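Local coordinates for chitin oligosaccharide binding protein NagB2 (Paenibacillus sp. FPU-7, PDB 7EHU) that binds chitin oligosaccharides, and as an extracellular solute-binding protein probably captures di- and trimers of N-acetylglucosamine and delivers them to a membrane transporter, at residues Asp28-Thr33 against Pro62-Lys67; Ala108-Pro113 against Ser321-Asp326; Ile188-Gly193 against Gly246-Asn251; Lys237-Leu242 against Glu406-Gln411. One frame throughout, in Å; residues are numbered along the deposited sequence.

Interaction 1: residues Asp28-Thr33 against Pro62-Lys67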
loop_
_atom_site.group_PDB
_atom_site.type_symbol
_atom_site.label_atom_id
_atom_site.label_comp_id
_atom_site.label_asym_id
_atom_site.label_seq_id
_atom_site.Cartn_x
_atom_site.Cartn_y
_atom_site.Cartn_z
ATOM N N ASP A 28 31.407 20.367 -2.631
ATOM C CA ASP A 28 31.161 21.099 -1.389
ATOM C C ASP A 28 30.546 20.195 -0.320
ATOM O O ASP A 28 29.870 19.210 -0.633
ATOM C CB ASP A 28 30.190 22.275 -1.623
ATOM C CG ASP A 28 30.752 23.355 -2.537
ATOM O OD1 ASP A 28 31.795 23.130 -3.186
ATOM O OD2 ASP A 28 30.128 24.442 -2.603
ATOM N N SER A 29 30.804 20.510 0.944
ATOM C CA SER A 29 30.132 19.804 2.026
ATOM C C SER A 29 28.631 20.039 1.915
ATOM O O SER A 29 28.178 21.182 1.790
ATOM C CB SER A 29 30.658 20.323 3.367
ATOM O OG SER A 29 30.115 19.585 4.442
ATOM N N VAL A 30 27.854 18.960 1.934
ATOM C CA VAL A 30 26.400 19.062 1.850
ATOM C C VAL A 30 25.784 17.961 2.702
ATOM O O VAL A 30 26.252 16.821 2.698
ATOM C CB VAL A 30 25.937 19.001 0.374
ATOM C CG1 VAL A 30 26.283 17.676 -0.267
ATOM C CG2 VAL A 30 24.476 19.282 0.257
ATOM N N SER A 31 24.739 18.307 3.446
ATOM C CA SER A 31 24.011 17.354 4.272
ATOM C C SER A 31 22.597 17.228 3.734
ATOM O O SER A 31 21.918 18.242 3.522
ATOM C CB SER A 31 23.964 17.812 5.735
ATOM O OG SER A 31 23.219 16.897 6.527
ATOM N N LEU A 32 22.155 15.992 3.515
ATOM C CA LEU A 32 20.816 15.722 3.000
ATOM C C LEU A 32 20.106 14.803 3.981
ATOM O O LEU A 32 20.681 13.813 4.438
ATOM C CB LEU A 32 20.886 15.041 1.625
ATOM C CG LEU A 32 21.505 15.903 0.512
ATOM C CD1 LEU A 32 22.999 15.669 0.434
ATOM C CD2 LEU A 32 20.852 15.601 -0.820
ATOM N N THR A 33 18.865 15.121 4.302
ATOM C CA THR A 33 18.025 14.221 5.070
ATOM C C THR A 33 17.264 13.314 4.120
ATOM O O THR A 33 16.676 13.771 3.131
ATOM C CB THR A 33 17.069 15.004 5.958
ATOM O OG1 THR A 33 17.856 15.800 6.857
ATOM C CG2 THR A 33 16.135 14.062 6.741
ATOM N N PRO A 62 32.011 12.902 -2.913
ATOM C CA PRO A 62 32.720 13.420 -1.744
ATOM C C PRO A 62 32.077 14.721 -1.296
ATOM O O PRO A 62 31.655 15.547 -2.112
ATOM C CB PRO A 62 34.148 13.638 -2.249
ATOM C CG PRO A 62 34.277 12.862 -3.500
ATOM C CD PRO A 62 32.915 12.501 -4.003
ATOM N N GLY A 63 31.979 14.883 0.007
ATOM C CA GLY A 63 31.351 16.034 0.590
ATOM C C GLY A 63 29.909 15.812 0.998
ATOM O O GLY A 63 29.403 16.558 1.842
ATOM N N ALA A 64 29.243 14.800 0.449
ATOM C CA ALA A 64 27.826 14.586 0.693
ATOM C C ALA A 64 27.620 13.573 1.814
ATOM O O ALA A 64 28.190 12.475 1.784
ATOM C CB ALA A 64 27.159 14.085 -0.589
ATOM N N THR A 65 26.811 13.953 2.804
ATOM C CA THR A 65 26.432 13.091 3.921
ATOM C C THR A 65 24.913 13.009 3.949
ATOM O O THR A 65 24.234 14.039 3.881
ATOM C CB THR A 65 26.935 13.678 5.248
ATOM O OG1 THR A 65 28.362 13.586 5.293
ATOM C CG2 THR A 65 26.367 12.925 6.458
ATOM N N PHE A 66 24.386 11.794 4.017
ATOM C CA PHE A 66 22.952 11.576 4.114
ATOM C C PHE A 66 22.602 11.275 5.566
ATOM O O PHE A 66 23.247 10.438 6.212
ATOM C CB PHE A 66 22.493 10.425 3.215
ATOM C CG PHE A 66 22.651 10.701 1.735
ATOM C CD1 PHE A 66 23.872 10.527 1.124
ATOM C CD2 PHE A 66 21.596 11.151 0.963
ATOM C CE1 PHE A 66 24.045 10.780 -0.229
ATOM C CE2 PHE A 66 21.755 11.407 -0.399
ATOM C CZ PHE A 66 22.992 11.228 -0.991
ATOM N N LYS A 67 21.611 11.976 6.087
ATOM C CA LYS A 67 21.129 11.741 7.437
ATOM C C LYS A 67 19.772 10.986 7.291
ATOM O O LYS A 67 18.774 11.545 6.849
ATOM C CB LYS A 67 21.276 12.927 8.391
ATOM C CG LYS A 67 20.866 12.319 9.715
ATOM C CD LYS A 67 19.394 12.492 9.824
ATOM C CE LYS A 67 18.797 12.082 11.108
ATOM N NZ LYS A 67 17.370 12.127 11.437
HETATM O O HOH W 1 29.261 17.180 -2.265
#
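Pro62 and Asp28 point their carbonyl oxygens at one shared water, which donates a hydrogen to each; Pro62 O and Asp28 O themselves stay 4.3 Å apart. At Gly63 direct backbone pairing takes over. Gly63 O accepts the N-H of Val30 at 2.9 Å, the donor standing 41° out of the carbonyl plane, and the CA-H of Ser29 leans on the same oxygen. Next comes Ala64, whose CB lies 3.7 Å from Val30 CG1. That methyl branch sits between its own backbone N and carbonyl carbon (chi1 63°), a rotation that swings it over the alanine, and helix 326-339 packs on both residues, with Ala331 against Ala64 and Glu328 against Val30. Thr65 then grips the partner strand with both its N-H and its carbonyl: Thr65 N to Val30 O at 2.9 Å, and Leu32 N to Thr65 O at 2.9 Å. These are parallel strands whose axes cross at -24°, the two beta strands of a beta-alpha-beta unit in which helix 44-60 makes the crossover. Phe66 turns to the same side of the sheet as Ala64. Phe66 CD2 approaches Leu32 CB obliquely at 4.0 Å, while the ring also rests on Val54 and Thr57 of the crossover helix; Glu58 of that helix takes the Phe66 N-H, which points away from Leu32. Lys67 N donates to Leu32 O, and Lys67 O meets Thr33 CG2 at 3.6 Å. The lysine side chain, on the same side as Thr65, leads away to a salt bridge with Asp69.

Interaction 2: residues Ala108-Pro113 against Ser321-Asp326; sequences AGHLLP and SSHLND
Two histidines join rim to rim: His110 ND1 and His323 NE2 are hydrogen-bonded at 3.1 Å, with the ring planes turned 64° from each other and neither ring over the other's face. The two segments are loops, one leaving helix 100-107 through a Schellman motif at Gly109, the other making an ST turn in which Ser321 OG accepts from His323 N, just ahead of helix 326-339. Each imidazole has an oxygen over the centre of one face, Ala108 O for His110 and Ser322 OG for His323. Ser322 is gripped twice. Ser322 OG, held between backbone N and carbonyl carbon (chi1 59°), donates to Gly109 O at 2.7 Å and comes in 16° from the carbonyl plane; Ser322 N donates to His110 O at 3.0 Å, but from well above that plane. The second bond belongs to a single backbone bridge between Leu111 and Ser321. Leu111 itself turns away, to pack among residues that include Met85, Phe94 and Tyr105. Leu112 packs its CB against Ser321 O at 3.5 Å, and its side chain crosses that of Leu324 at about a right angle, Leu112 CD2 lying 4.0 Å from Leu324 CD1.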
loop_
_atom_site.group_PDB
_atom_site.type_symbol
_atom_site.label_atom_id
_atom_site.label_comp_id
_atom_site.label_asym_id
_atom_site.label_seq_id
_atom_site.Cartn_x
_atom_site.Cartn_y
_atom_site.Cartn_z
ATOM N N ALA A 108 1.907 22.856 -4.887
ATOM C CA ALA A 108 2.474 23.800 -3.942
ATOM C C ALA A 108 3.908 24.154 -4.286
ATOM O O ALA A 108 4.485 25.036 -3.642
ATOM C CB ALA A 108 2.400 23.219 -2.530
ATOM N N GLY A 109 4.489 23.494 -5.286
ATOM C CA GLY A 109 5.827 23.812 -5.733
ATOM C C GLY A 109 6.947 23.179 -4.940
ATOM O O GLY A 109 8.086 23.643 -5.047
ATOM N N HIS A 110 6.680 22.109 -4.180
ATOM C CA HIS A 110 7.669 21.553 -3.276
ATOM C C HIS A 110 8.367 20.312 -3.791
ATOM O O HIS A 110 9.263 19.815 -3.107
ATOM C CB HIS A 110 7.045 21.239 -1.932
ATOM C CG HIS A 110 6.489 22.446 -1.269
ATOM N ND1 HIS A 110 7.151 23.656 -1.273
ATOM C CD2 HIS A 110 5.330 22.643 -0.605
ATOM C CE1 HIS A 110 6.413 24.551 -0.645
ATOM N NE2 HIS A 110 5.303 23.963 -0.229
ATOM N N LEU A 111 7.993 19.809 -4.967
ATOM C CA LEU A 111 8.564 18.587 -5.533
ATOM C C LEU A 111 9.434 18.891 -6.744
ATOM O O LEU A 111 9.026 19.632 -7.641
ATOM C CB LEU A 111 7.471 17.599 -5.947
ATOM C CG LEU A 111 6.564 17.093 -4.828
ATOM C CD1 LEU A 111 5.607 16.021 -5.352
ATOM C CD2 LEU A 111 7.366 16.532 -3.647
ATOM N N LEU A 112 10.620 18.292 -6.776
ATOM C CA LEU A 112 11.538 18.458 -7.903
ATOM C C LEU A 112 10.989 17.748 -9.131
ATOM O O LEU A 112 10.746 16.540 -9.061
ATOM C CB LEU A 112 12.896 17.863 -7.515
ATOM C CG LEU A 112 14.064 18.125 -8.468
ATOM C CD1 LEU A 112 14.500 19.582 -8.388
ATOM C CD2 LEU A 112 15.227 17.198 -8.154
ATOM N N PRO A 113 10.806 18.425 -10.273
ATOM C CA PRO A 113 10.455 17.692 -11.496
ATOM C C PRO A 113 11.664 16.897 -11.976
ATOM O O PRO A 113 12.803 17.374 -11.958
ATOM C CB PRO A 113 10.046 18.799 -12.477
ATOM C CG PRO A 113 10.748 19.999 -12.003
ATOM C CD PRO A 113 10.891 19.874 -10.502
ATOM N N SER A 321 12.865 17.190 -2.765
ATOM C CA SER A 321 12.519 18.594 -2.602
ATOM C C SER A 321 12.896 19.383 -3.853
ATOM O O SER A 321 13.938 19.147 -4.463
ATOM C CB SER A 321 13.240 19.161 -1.384
ATOM O OG SER A 321 12.955 20.540 -1.302
ATOM N N SER A 322 12.048 20.347 -4.218
ATOM C CA SER A 322 12.408 21.276 -5.282
ATOM C C SER A 322 13.436 22.309 -4.824
ATOM O O SER A 322 14.012 23.011 -5.665
ATOM C CB SER A 322 11.159 22.011 -5.740
ATOM O OG SER A 322 10.614 22.707 -4.636
ATOM N N HIS A 323 13.693 22.388 -3.524
ATOM C CA HIS A 323 14.513 23.434 -2.928
ATOM C C HIS A 323 15.915 22.909 -2.632
ATOM O O HIS A 323 16.332 22.753 -1.490
ATOM C CB HIS A 323 13.822 23.935 -1.674
ATOM C CG HIS A 323 12.350 24.118 -1.858
ATOM N ND1 HIS A 323 11.815 25.015 -2.767
ATOM C CD2 HIS A 323 11.297 23.509 -1.260
ATOM C CE1 HIS A 323 10.495 24.953 -2.704
ATOM N NE2 HIS A 323 10.157 24.068 -1.786
ATOM N N LEU A 324 16.657 22.674 -3.698
ATOM C CA LEU A 324 17.980 22.072 -3.641
ATOM C C LEU A 324 18.972 23.004 -4.313
ATOM O O LEU A 324 18.716 23.476 -5.426
ATOM C CB LEU A 324 18.008 20.734 -4.394
ATOM C CG LEU A 324 17.085 19.631 -3.888
ATOM C CD1 LEU A 324 17.071 18.503 -4.900
ATOM C CD2 LEU A 324 17.495 19.114 -2.523
ATOM N N ASN A 325 20.099 23.250 -3.662
ATOM C CA ASN A 325 21.192 23.953 -4.316
ATOM C C ASN A 325 21.931 22.983 -5.249
ATOM O O ASN A 325 21.601 21.794 -5.353
ATOM C CB ASN A 325 22.095 24.651 -3.298
ATOM C CG ASN A 325 22.762 23.702 -2.341
ATOM O OD1 ASN A 325 23.228 22.623 -2.743
ATOM N ND2 ASN A 325 22.892 24.124 -1.080
ATOM N N ASP A 326 22.938 23.484 -5.957
ATOM C CA ASP A 326 23.587 22.661 -6.970
ATOM C C ASP A 326 24.269 21.443 -6.354
ATOM O O ASP A 326 24.212 20.344 -6.915
ATOM C CB ASP A 326 24.581 23.499 -7.781
ATOM C CG ASP A 326 23.890 24.474 -8.724
ATOM O OD1 ASP A 326 22.711 24.233 -9.088
ATOM O OD2 ASP A 326 24.528 25.472 -9.122
#

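Interaction 3: residues Ile188-Gly193 against Gly246-Asn251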
loop_
_atom_site.group_PDB
_atom_site.type_symbol
_atom_site.label_atom_id
_atom_site.label_comp_id
_atom_site.label_asym_id
_atom_site.label_seq_id
_atom_site.Cartn_x
_atom_site.Cartn_y
_atom_site.Cartn_z
ATOM N N ILE A 188 -10.463 -14.062 9.624
ATOM C CA ILE A 188 -9.736 -12.965 8.985
ATOM C C ILE A 188 -8.948 -12.199 10.043
ATOM O O ILE A 188 -9.538 -11.600 10.951
ATOM C CB ILE A 188 -10.679 -11.993 8.251
ATOM C CG1 ILE A 188 -11.555 -12.708 7.223
ATOM C CG2 ILE A 188 -9.877 -10.880 7.586
ATOM C CD1 ILE A 188 -12.700 -11.878 6.686
ATOM N N ALA A 189 -7.621 -12.225 9.927
ATOM C CA ALA A 189 -6.767 -11.367 10.739
ATOM C C ALA A 189 -6.829 -9.935 10.237
ATOM O O ALA A 189 -6.902 -9.685 9.034
ATOM C CB ALA A 189 -5.326 -11.856 10.652
ATOM N N LEU A 190 -6.780 -8.981 11.166
ATOM C CA LEU A 190 -6.734 -7.582 10.782
ATOM C C LEU A 190 -6.337 -6.801 12.045
ATOM O O LEU A 190 -6.955 -6.963 13.107
ATOM C CB LEU A 190 -8.117 -7.144 10.319
ATOM C CG LEU A 190 -8.161 -5.943 9.361
ATOM C CD1 LEU A 190 -9.566 -5.851 8.695
ATOM C CD2 LEU A 190 -7.595 -4.656 9.782
ATOM N N GLY A 191 -5.305 -5.971 11.949
ATOM C CA GLY A 191 -4.941 -5.042 13.001
ATOM C C GLY A 191 -5.275 -3.634 12.568
ATOM O O GLY A 191 -4.596 -3.081 11.709
ATOM N N GLY A 192 -6.345 -3.062 13.120
ATOM C CA GLY A 192 -6.841 -1.781 12.662
ATOM C C GLY A 192 -7.073 -0.767 13.765
ATOM O O GLY A 192 -7.822 0.193 13.574
ATOM N N GLY A 193 -6.421 -0.943 14.915
ATOM C CA GLY A 193 -6.580 -0.050 16.041
ATOM C C GLY A 193 -5.666 1.153 15.956
ATOM O O GLY A 193 -4.957 1.367 14.977
ATOM N N GLY A 246 -18.341 -12.283 13.355
ATOM C CA GLY A 246 -17.120 -12.817 13.929
ATOM C C GLY A 246 -16.102 -13.283 12.910
ATOM O O GLY A 246 -15.169 -14.017 13.252
ATOM N N TYR A 247 -16.239 -12.864 11.657
ATOM C CA TYR A 247 -15.286 -13.271 10.633
ATOM C C TYR A 247 -14.008 -12.437 10.710
ATOM O O TYR A 247 -12.911 -12.977 10.595
ATOM C CB TYR A 247 -15.949 -13.210 9.255
ATOM C CG TYR A 247 -17.169 -14.111 9.051
ATOM C CD1 TYR A 247 -17.337 -15.292 9.775
ATOM C CD2 TYR A 247 -18.128 -13.797 8.095
ATOM C CE1 TYR A 247 -18.423 -16.122 9.554
ATOM C CE2 TYR A 247 -19.222 -14.616 7.874
ATOM C CZ TYR A 247 -19.362 -15.775 8.616
ATOM O OH TYR A 247 -20.415 -16.638 8.421
ATOM N N ILE A 248 -14.124 -11.128 10.929
ATOM C CA ILE A 248 -12.972 -10.298 11.267
ATOM C C ILE A 248 -12.646 -10.511 12.744
ATOM O O ILE A 248 -13.549 -10.564 13.583
ATOM C CB ILE A 248 -13.262 -8.818 10.951
ATOM C CG1 ILE A 248 -13.349 -8.596 9.441
ATOM C CG2 ILE A 248 -12.194 -7.909 11.551
ATOM C CD1 ILE A 248 -13.975 -7.245 9.021
ATOM N N ASP A 249 -11.355 -10.685 13.063
ATOM C CA ASP A 249 -10.856 -10.869 14.429
ATOM C C ASP A 249 -11.562 -9.897 15.372
ATOM O O ASP A 249 -11.503 -8.686 15.157
ATOM C CB ASP A 249 -9.352 -10.589 14.445
ATOM C CG ASP A 249 -8.691 -10.906 15.772
ATOM O OD1 ASP A 249 -9.382 -11.036 16.798
ATOM O OD2 ASP A 249 -7.444 -11.026 15.774
ATOM N N PRO A 250 -12.244 -10.379 16.421
ATOM C CA PRO A 250 -12.931 -9.447 17.334
ATOM C C PRO A 250 -12.014 -8.453 17.984
ATOM O O PRO A 250 -12.508 -7.446 18.500
ATOM C CB PRO A 250 -13.563 -10.363 18.397
ATOM C CG PRO A 250 -12.794 -11.629 18.330
ATOM C CD PRO A 250 -12.431 -11.777 16.852
ATOM N N ASN A 251 -10.704 -8.689 18.027
ATOM C CA ASN A 251 -9.824 -7.700 18.627
ATOM C C ASN A 251 -9.162 -6.799 17.603
ATOM O O ASN A 251 -8.137 -6.182 17.911
ATOM C CB ASN A 251 -8.781 -8.348 19.521
ATOM C CG ASN A 251 -8.265 -7.398 20.595
ATOM O OD1 ASN A 251 -8.928 -6.431 20.985
ATOM N ND2 ASN A 251 -7.076 -7.694 21.096
HETATM O O HOH W 2 -6.049 -9.701 13.863
#
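Ile188 holds CG1 anti to its carbonyl carbon (chi1 -56°), which sets this atom 3.6 Å from Tyr247 O, while in Asp249 a chi1 of -173° sets CG anti to the backbone N. Between them the backbones bond twice: Ile188 N gives its hydrogen to Tyr247 O at 2.8 Å, with a bent N-H...O angle of 135°, and Asp249 N gives its own to Ile188 O at 2.9 Å. Ile188 CD1 goes on to meet Ile248 CG1 at 4.3 Å, and Leu190 CB packs on Ile248 CG2 at the same distance. The Asp249 carboxylate is shared. Asp249 OD2 accepts from a water at 2.7 Å, which in turn accepts from Leu190 N, so this buried N-H is satisfied through solvent; OD1 receives Asn251 N from above the carboxylate plane. Leu177 of helix 170-182 covers Ile188 and Tyr247. Here, then, a single beta bridge hangs the turn after helix 230-244 on the short strand 188-189, whose Ala189 is bonded to Met271, and an Asx turn at Asp249 fixes the way out of the bridge.

Interaction 4: residues Lys237-Leu242 against Glu406-Gln411; sequences KRLKDL and ELLGGQ
Lys240 lies across the side chain of Leu407, and its aliphatic part is used before its charge. Lys240 CB is 4.1 Å from Leu407 CD1, and CG, anti to the backbone N, keeps the same distance to that methyl. At chi2 the chain bends (54°), which brings Lys240 CD to 3.9 Å from Leu407 CD1 and to 3.6 Å from Leu407 O. Lys240 CE follows at 3.7 Å from Leu407 O, and Lys240 NZ ends on that oxygen, donating to it at 2.9 Å nearly along the C=O axis. Helix 394-408 stops here in a Schellman motif: Gly410 takes positive phi, Gln411 N reaches back to Glu406 O, and Gly410 N bonds to Leu407 O. That oxygen therefore accepts from two donors, one from the turn that closes its own helix and one from the neighbouring helix 230-244. The ammonium group at the carboxyl end of a helix probably also suits the helix dipole; Asp244 adds only a long, weak ion pair. Lys240 NZ also stands 3.8 Å from Gly410 CA. One residue earlier on the same helix, Leu239 takes up the buried side, its side chain crossing that of Leu407 obliquely, with Leu239 CD2 4.1 Å from Leu407 CD2 and Leu239 CG 4.3 Å from Leu408 CD2. Ala204 and Leu207 of helix 197-212 pack on Leu239, while Pro414 and Leu417 of helix 414-430 pack on Leu407.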
loop_
_atom_site.group_PDB
_atom_site.type_symbol
_atom_site.label_atom_id
_atom_site.label_comp_id
_atom_site.label_asym_id
_atom_site.label_seq_id
_atom_site.Cartn_x
_atom_site.Cartn_y
_atom_site.Cartn_z
ATOM N N LYS A 237 -21.879 -2.030 4.231
ATOM C CA LYS A 237 -22.754 -3.008 4.868
ATOM C C LYS A 237 -22.088 -4.374 4.954
ATOM O O LYS A 237 -22.175 -5.049 5.984
ATOM C CB LYS A 237 -24.105 -3.094 4.153
ATOM C CG LYS A 237 -24.948 -1.833 4.370
ATOM C CD LYS A 237 -26.361 -1.898 3.804
ATOM C CE LYS A 237 -26.956 -3.245 4.153
ATOM N NZ LYS A 237 -28.355 -3.562 3.863
ATOM N N ARG A 238 -21.436 -4.812 3.886
ATOM C CA ARG A 238 -20.749 -6.096 3.931
ATOM C C ARG A 238 -19.570 -6.078 4.908
ATOM O O ARG A 238 -19.325 -7.072 5.601
ATOM C CB ARG A 238 -20.307 -6.499 2.525
ATOM C CG ARG A 238 -21.458 -6.874 1.584
ATOM C CD ARG A 238 -20.988 -6.952 0.154
ATOM N NE ARG A 238 -22.082 -6.967 -0.811
ATOM C CZ ARG A 238 -22.552 -8.025 -1.445
ATOM N NH1 ARG A 238 -22.019 -9.228 -1.278
ATOM N NH2 ARG A 238 -23.534 -7.849 -2.309
ATOM N N LEU A 239 -18.806 -4.982 4.944
ATOM C CA LEU A 239 -17.704 -4.884 5.899
ATOM C C LEU A 239 -18.221 -5.046 7.319
ATOM O O LEU A 239 -17.670 -5.809 8.117
ATOM C CB LEU A 239 -17.011 -3.530 5.761
ATOM C CG LEU A 239 -15.818 -3.256 6.679
ATOM C CD1 LEU A 239 -14.653 -4.208 6.437
ATOM C CD2 LEU A 239 -15.372 -1.817 6.513
ATOM N N LYS A 240 -19.292 -4.322 7.647
ATOM C CA LYS A 240 -19.903 -4.448 8.961
ATOM C C LYS A 240 -20.380 -5.873 9.216
ATOM O O LYS A 240 -20.172 -6.412 10.308
ATOM C CB LYS A 240 -21.045 -3.433 9.067
ATOM C CG LYS A 240 -21.774 -3.378 10.394
ATOM C CD LYS A 240 -20.836 -3.158 11.567
ATOM C CE LYS A 240 -21.599 -3.039 12.879
ATOM N NZ LYS A 240 -20.664 -2.824 14.010
ATOM N N ASP A 241 -20.971 -6.523 8.206
ATOM C CA ASP A 241 -21.462 -7.884 8.408
ATOM C C ASP A 241 -20.317 -8.856 8.691
ATOM O O ASP A 241 -20.477 -9.781 9.491
ATOM C CB ASP A 241 -22.303 -8.358 7.213
ATOM C CG ASP A 241 -23.177 -9.567 7.556
ATOM O OD1 ASP A 241 -24.075 -9.431 8.429
ATOM O OD2 ASP A 241 -22.971 -10.653 6.967
ATOM N N LEU A 242 -19.149 -8.648 8.086
ATOM C CA LEU A 242 -18.015 -9.516 8.383
ATOM C C LEU A 242 -17.621 -9.424 9.852
ATOM O O LEU A 242 -17.204 -10.419 10.454
ATOM C CB LEU A 242 -16.816 -9.111 7.532
ATOM C CG LEU A 242 -16.884 -9.372 6.029
ATOM C CD1 LEU A 242 -15.665 -8.780 5.355
ATOM C CD2 LEU A 242 -16.996 -10.855 5.717
ATOM N N GLU A 406 -14.868 3.411 13.789
ATOM C CA GLU A 406 -16.148 3.611 14.461
ATOM C C GLU A 406 -17.184 2.603 13.991
ATOM O O GLU A 406 -17.968 2.102 14.801
ATOM C CB GLU A 406 -16.626 5.040 14.202
ATOM C CG GLU A 406 -15.766 6.069 14.894
ATOM C CD GLU A 406 -16.022 7.494 14.436
ATOM O OE1 GLU A 406 -15.239 8.377 14.823
ATOM O OE2 GLU A 406 -16.970 7.729 13.666
ATOM N N LEU A 407 -17.214 2.304 12.689
ATOM C CA LEU A 407 -18.121 1.283 12.176
ATOM C C LEU A 407 -17.866 -0.061 12.848
ATOM O O LEU A 407 -18.802 -0.729 13.306
ATOM C CB LEU A 407 -17.936 1.165 10.662
ATOM C CG LEU A 407 -18.801 0.131 9.929
ATOM C CD1 LEU A 407 -20.268 0.442 10.057
ATOM C CD2 LEU A 407 -18.425 0.035 8.457
ATOM N N LEU A 408 -16.597 -0.494 12.885
ATOM C CA LEU A 408 -16.296 -1.802 13.454
ATOM C C LEU A 408 -16.561 -1.837 14.952
ATOM O O LEU A 408 -16.883 -2.898 15.496
ATOM C CB LEU A 408 -14.851 -2.225 13.156
ATOM C CG LEU A 408 -14.455 -2.480 11.697
ATOM C CD1 LEU A 408 -13.144 -3.277 11.606
ATOM C CD2 LEU A 408 -15.569 -3.172 10.956
ATOM N N GLY A 409 -16.464 -0.690 15.624
ATOM C CA GLY A 409 -16.793 -0.550 17.032
ATOM C C GLY A 409 -18.252 -0.298 17.353
ATOM O O GLY A 409 -18.604 -0.180 18.534
ATOM N N GLY A 410 -19.120 -0.209 16.344
ATOM C CA GLY A 410 -20.549 -0.057 16.563
ATOM C C GLY A 410 -21.014 1.349 16.852
ATOM O O GLY A 410 -22.179 1.540 17.221
ATOM N N GLN A 411 -20.148 2.342 16.691
ATOM C CA GLN A 411 -20.491 3.728 16.977
ATOM C C GLN A 411 -21.054 4.439 15.763
ATOM O O GLN A 411 -21.596 5.541 15.894
ATOM C CB GLN A 411 -19.223 4.447 17.426
ATOM C CG GLN A 411 -18.546 3.749 18.597
ATOM C CD GLN A 411 -17.474 4.597 19.230
ATOM O OE1 GLN A 411 -17.471 4.816 20.432
ATOM N NE2 GLN A 411 -16.541 5.068 18.414
#

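The four contacts form two clusters at opposite ends of the molecule. Interactions 1 and 2 have centres about 17 Å apart; helix 326-339, which starts at the end of 321-326, packs on the strands of interaction 1, and Gln92 bonds to both Thr33 and Ser321. Interactions 3 and 4, centres about 11 Å apart, touch directly: Leu242 O faces Tyr247 N and Ile248 N where helix 230-244 ends. Between clusters the centres are 42 to 49 Å apart. Along the chain interaction 1 closes first, interaction 2 spans interaction 3, and the segments of interaction 4 alternate with those of both, consistent with the two-lobed fold of solute-binding proteins, in which the chain passes between lobes more than once.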